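Local coordinates for uncharacterized protein (Chaetomium thermophilum, PDB 3LPZ) that is a Get4-family protein that probably binds Get5 and helps deliver tail-anchored membrane proteins in the Get pathway, at residues Leu19-Ile23 / Ser60-Leu65. Where two conformers were deposited one is given. Residues are numbered along the deposited sequence.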
ATOM      1  N   LEU A  19     -11.909 -33.860  11.248  1.00 30.65           N
ATOM      2  CA  LEU A  19     -12.376 -32.499  11.553  1.00 30.00           C
ATOM      3  C   LEU A  19     -13.056 -31.843  10.349  1.00 29.95           C
ATOM      4  O   LEU A  19     -14.124 -31.273  10.500  1.00 29.60           O
ATOM      5  CB  LEU A  19     -11.235 -31.614  12.098  1.00 28.50           C
ATOM      6  CG  LEU A  19     -10.668 -32.066  13.448  1.00 27.58           C
ATOM      7  CD1 LEU A  19      -9.347 -31.372  13.735  1.00 24.40           C
ATOM      8  CD2 LEU A  19     -11.682 -31.833  14.602  1.00 27.04           C
ATOM      9  N   GLN A  20     -12.453 -31.941   9.161  1.00 30.67           N
ATOM     10  CA  GLN A  20     -13.062 -31.358   7.935  1.00 31.88           C
ATOM     11  C   GLN A  20     -14.443 -31.928   7.588  1.00 33.44           C
ATOM     12  O   GLN A  20     -15.377 -31.170   7.239  1.00 33.26           O
ATOM     13  CB  GLN A  20     -12.128 -31.484   6.735  1.00 31.29           C
ATOM     14  CG  GLN A  20     -10.963 -30.517   6.822  1.00 30.67           C
ATOM     15  CD  GLN A  20      -9.956 -30.735   5.719  1.00 31.54           C
ATOM     16  OE1 GLN A  20      -9.651 -31.865   5.368  1.00 31.69           O
ATOM     17  NE2 GLN A  20      -9.445 -29.651   5.163  1.00 31.16           N
ATOM     18  N   ARG A  21     -14.568 -33.253   7.691  1.00 34.37           N
ATOM     19  CA  ARG A  21     -15.848 -33.905   7.423  0.50 35.19           C
ATOM     20  C   ARG A  21     -16.914 -33.477   8.431  1.00 34.99           C
ATOM     21  O   ARG A  21     -18.023 -33.140   8.031  1.00 35.18           O
ATOM     22  CB  ARG A  21     -15.720 -35.433   7.354  0.50 35.95           C
ATOM     23  CG  ARG A  21     -17.050 -36.147   7.084  0.50 38.69           C
ATOM     24  CD  ARG A  21     -16.906 -37.270   6.056  0.50 44.09           C
ATOM     25  NE  ARG A  21     -16.372 -36.792   4.779  0.50 47.79           N
ATOM     26  CZ  ARG A  21     -16.377 -37.500   3.653  0.50 49.42           C
ATOM     27  NH1 ARG A  21     -16.892 -38.719   3.639  0.50 49.44           N
ATOM     28  NH2 ARG A  21     -15.866 -36.985   2.539  0.50 49.86           N
ATOM     29  N   ARG A  22     -16.588 -33.450   9.726  1.00 34.00           N
ATOM     30  CA  ARG A  22     -17.546 -32.933  10.713  1.00 33.38           C
ATOM     31  C   ARG A  22     -18.035 -31.534  10.369  1.00 32.64           C
ATOM     32  O   ARG A  22     -19.234 -31.233  10.499  1.00 32.46           O
ATOM     33  CB  ARG A  22     -16.957 -32.936  12.122  1.00 33.51           C
ATOM     34  CG  ARG A  22     -16.860 -34.319  12.719  1.00 35.44           C
ATOM     35  CD  ARG A  22     -16.113 -34.295  14.025  1.00 37.10           C
ATOM     36  NE  ARG A  22     -16.744 -33.432  15.020  1.00 38.62           N
ATOM     37  CZ  ARG A  22     -16.162 -33.091  16.166  1.00 39.42           C
ATOM     38  NH1 ARG A  22     -14.940 -33.538  16.436  1.00 40.76           N
ATOM     39  NH2 ARG A  22     -16.793 -32.315  17.040  1.00 39.27           N
ATOM     40  N   ILE A  23     -17.111 -30.678   9.920  1.00 31.57           N
ATOM     41  CA  ILE A  23     -17.450 -29.313   9.563  1.00 31.07           C
ATOM     42  C   ILE A  23     -18.264 -29.250   8.260  1.00 32.29           C
ATOM     43  O   ILE A  23     -19.240 -28.506   8.179  1.00 32.67           O
ATOM     44  CB  ILE A  23     -16.187 -28.435   9.457  1.00 30.80           C
ATOM     45  CG1 ILE A  23     -15.615 -28.165  10.857  1.00 29.47           C
ATOM     46  CG2 ILE A  23     -16.495 -27.123   8.725  1.00 29.20           C
ATOM     47  CD1 ILE A  23     -14.119 -27.929  10.828  1.00 27.29           C
ATOM     48  N   SER A  60      -5.578 -26.033   7.442  1.00 20.75           N
ATOM     49  CA  SER A  60      -6.564 -26.826   6.697  1.00 21.43           C
ATOM     50  C   SER A  60      -7.966 -26.601   7.250  1.00 20.98           C
ATOM     51  O   SER A  60      -8.906 -26.380   6.487  1.00 21.71           O
ATOM     52  CB  SER A  60      -6.251 -28.329   6.764  1.00 22.11           C
ATOM     53  OG  SER A  60      -4.936 -28.580   6.333  1.00 25.23           O
ATOM     54  N   VAL A  61      -8.106 -26.630   8.571  1.00 20.00           N
ATOM     55  CA  VAL A  61      -9.425 -26.525   9.194  1.00 19.87           C
ATOM     56  C   VAL A  61      -9.982 -25.089   9.123  1.00 20.17           C
ATOM     57  O   VAL A  61     -11.197 -24.890   8.948  1.00 19.82           O
ATOM     58  CB  VAL A  61      -9.437 -27.054  10.662  1.00 19.68           C
ATOM     59  CG1 VAL A  61     -10.810 -26.785  11.340  1.00 19.73           C
ATOM     60  CG2 VAL A  61      -9.063 -28.583  10.729  1.00 20.76           C
ATOM     61  N   SER A  62      -9.100 -24.099   9.267  1.00 19.69           N
ATOM     62  CA  SER A  62      -9.489 -22.707   9.073  1.00 20.56           C
ATOM     63  C   SER A  62     -10.106 -22.506   7.690  1.00 20.76           C
ATOM     64  O   SER A  62     -11.181 -21.900   7.562  1.00 21.05           O
ATOM     65  CB  SER A  62      -8.292 -21.754   9.195  1.00 20.69           C
ATOM     66  OG  SER A  62      -8.717 -20.462   8.772  1.00 24.59           O
ATOM     67  N   GLN A  63      -9.416 -22.999   6.664  1.00 19.93           N
ATOM     68  CA  GLN A  63      -9.914 -22.871   5.296  1.00 21.39           C
ATOM     69  C   GLN A  63     -11.252 -23.607   5.106  1.00 21.96           C
ATOM     70  O   GLN A  63     -12.184 -23.073   4.451  1.00 21.94           O
ATOM     71  CB  GLN A  63      -8.857 -23.302   4.272  1.00 21.00           C
ATOM     72  CG  GLN A  63      -7.614 -22.399   4.358  1.00 22.25           C
ATOM     73  CD  GLN A  63      -6.483 -22.818   3.457  1.00 25.53           C
ATOM     74  OE1 GLN A  63      -6.646 -23.708   2.640  1.00 29.79           O
ATOM     75  NE2 GLN A  63      -5.317 -22.170   3.601  1.00 23.75           N
ATOM     76  N   THR A  64     -11.371 -24.803   5.683  1.00 22.13           N
ATOM     77  CA  THR A  64     -12.663 -25.515   5.602  1.00 22.53           C
ATOM     78  C   THR A  64     -13.816 -24.735   6.236  1.00 22.75           C
ATOM     79  O   THR A  64     -14.938 -24.677   5.681  1.00 22.56           O
ATOM     80  CB  THR A  64     -12.596 -26.932   6.212  1.00 22.18           C
ATOM     81  OG1 THR A  64     -11.614 -27.694   5.508  1.00 22.42           O
ATOM     82  CG2 THR A  64     -13.955 -27.638   6.082  1.00 22.11           C
ATOM     83  N   LEU A  65     -13.555 -24.146   7.406  1.00 22.89           N
ATOM     84  CA  LEU A  65     -14.582 -23.366   8.091  1.00 23.15           C
ATOM     85  C   LEU A  65     -14.961 -22.157   7.252  1.00 23.62           C
ATOM     86  O   LEU A  65     -16.140 -21.861   7.082  1.00 23.56           O
ATOM     87  CB  LEU A  65     -14.096 -22.907   9.457  1.00 22.82           C
ATOM     88  CG  LEU A  65     -14.127 -23.983  10.545  1.00 23.66           C
ATOM     89  CD1 LEU A  65     -13.127 -23.683  11.649  1.00 22.25           C
ATOM     90  CD2 LEU A  65     -15.542 -24.134  11.108  1.00 25.47           C
TER
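Ile23 lies over Val61, Thr64 and Leu65, its CD1 3.5 Å from Val61 CG1 and its CG2 3.9 Å from Leu65 CD2. In the alpha-solenoid of Get4, helices 11-25 and 51-67 are alternate members of the stack, with helix 28-47 between them in sequence, so segments 19-23 and 60-65 run nearly parallel, at 12°, with their axes 9.7 Å apart at closest approach. A branched isoleucine suits this seam because it can touch several neighbours at once. One turn earlier Leu19 extends the apolar strip, its CB 4.0 Å from Val61 CG2. Helix 28-47 lines the same strip, with Thr38 touching both Leu19 and Val61, while Ala34 and Ala35 offer small side chains to Ile23 and Leu65. Toward the more exposed margin the contact turns polar. Gln20 is long enough to reach across from a CA-to-CB bond that points sideways, and its amide NE2 can donate a hydrogen bond. Thr64 suits both sides of this boundary: its methyl CG2 packs 3.7 Å from Ile23 CG2, and its hydroxyl serves two hydrogen bonds. Thr64 OG1 accepts from Gln20 NE2 at 2.9 Å and donates to the backbone Ser60 O, one turn back in its own helix, at 3.2 Å.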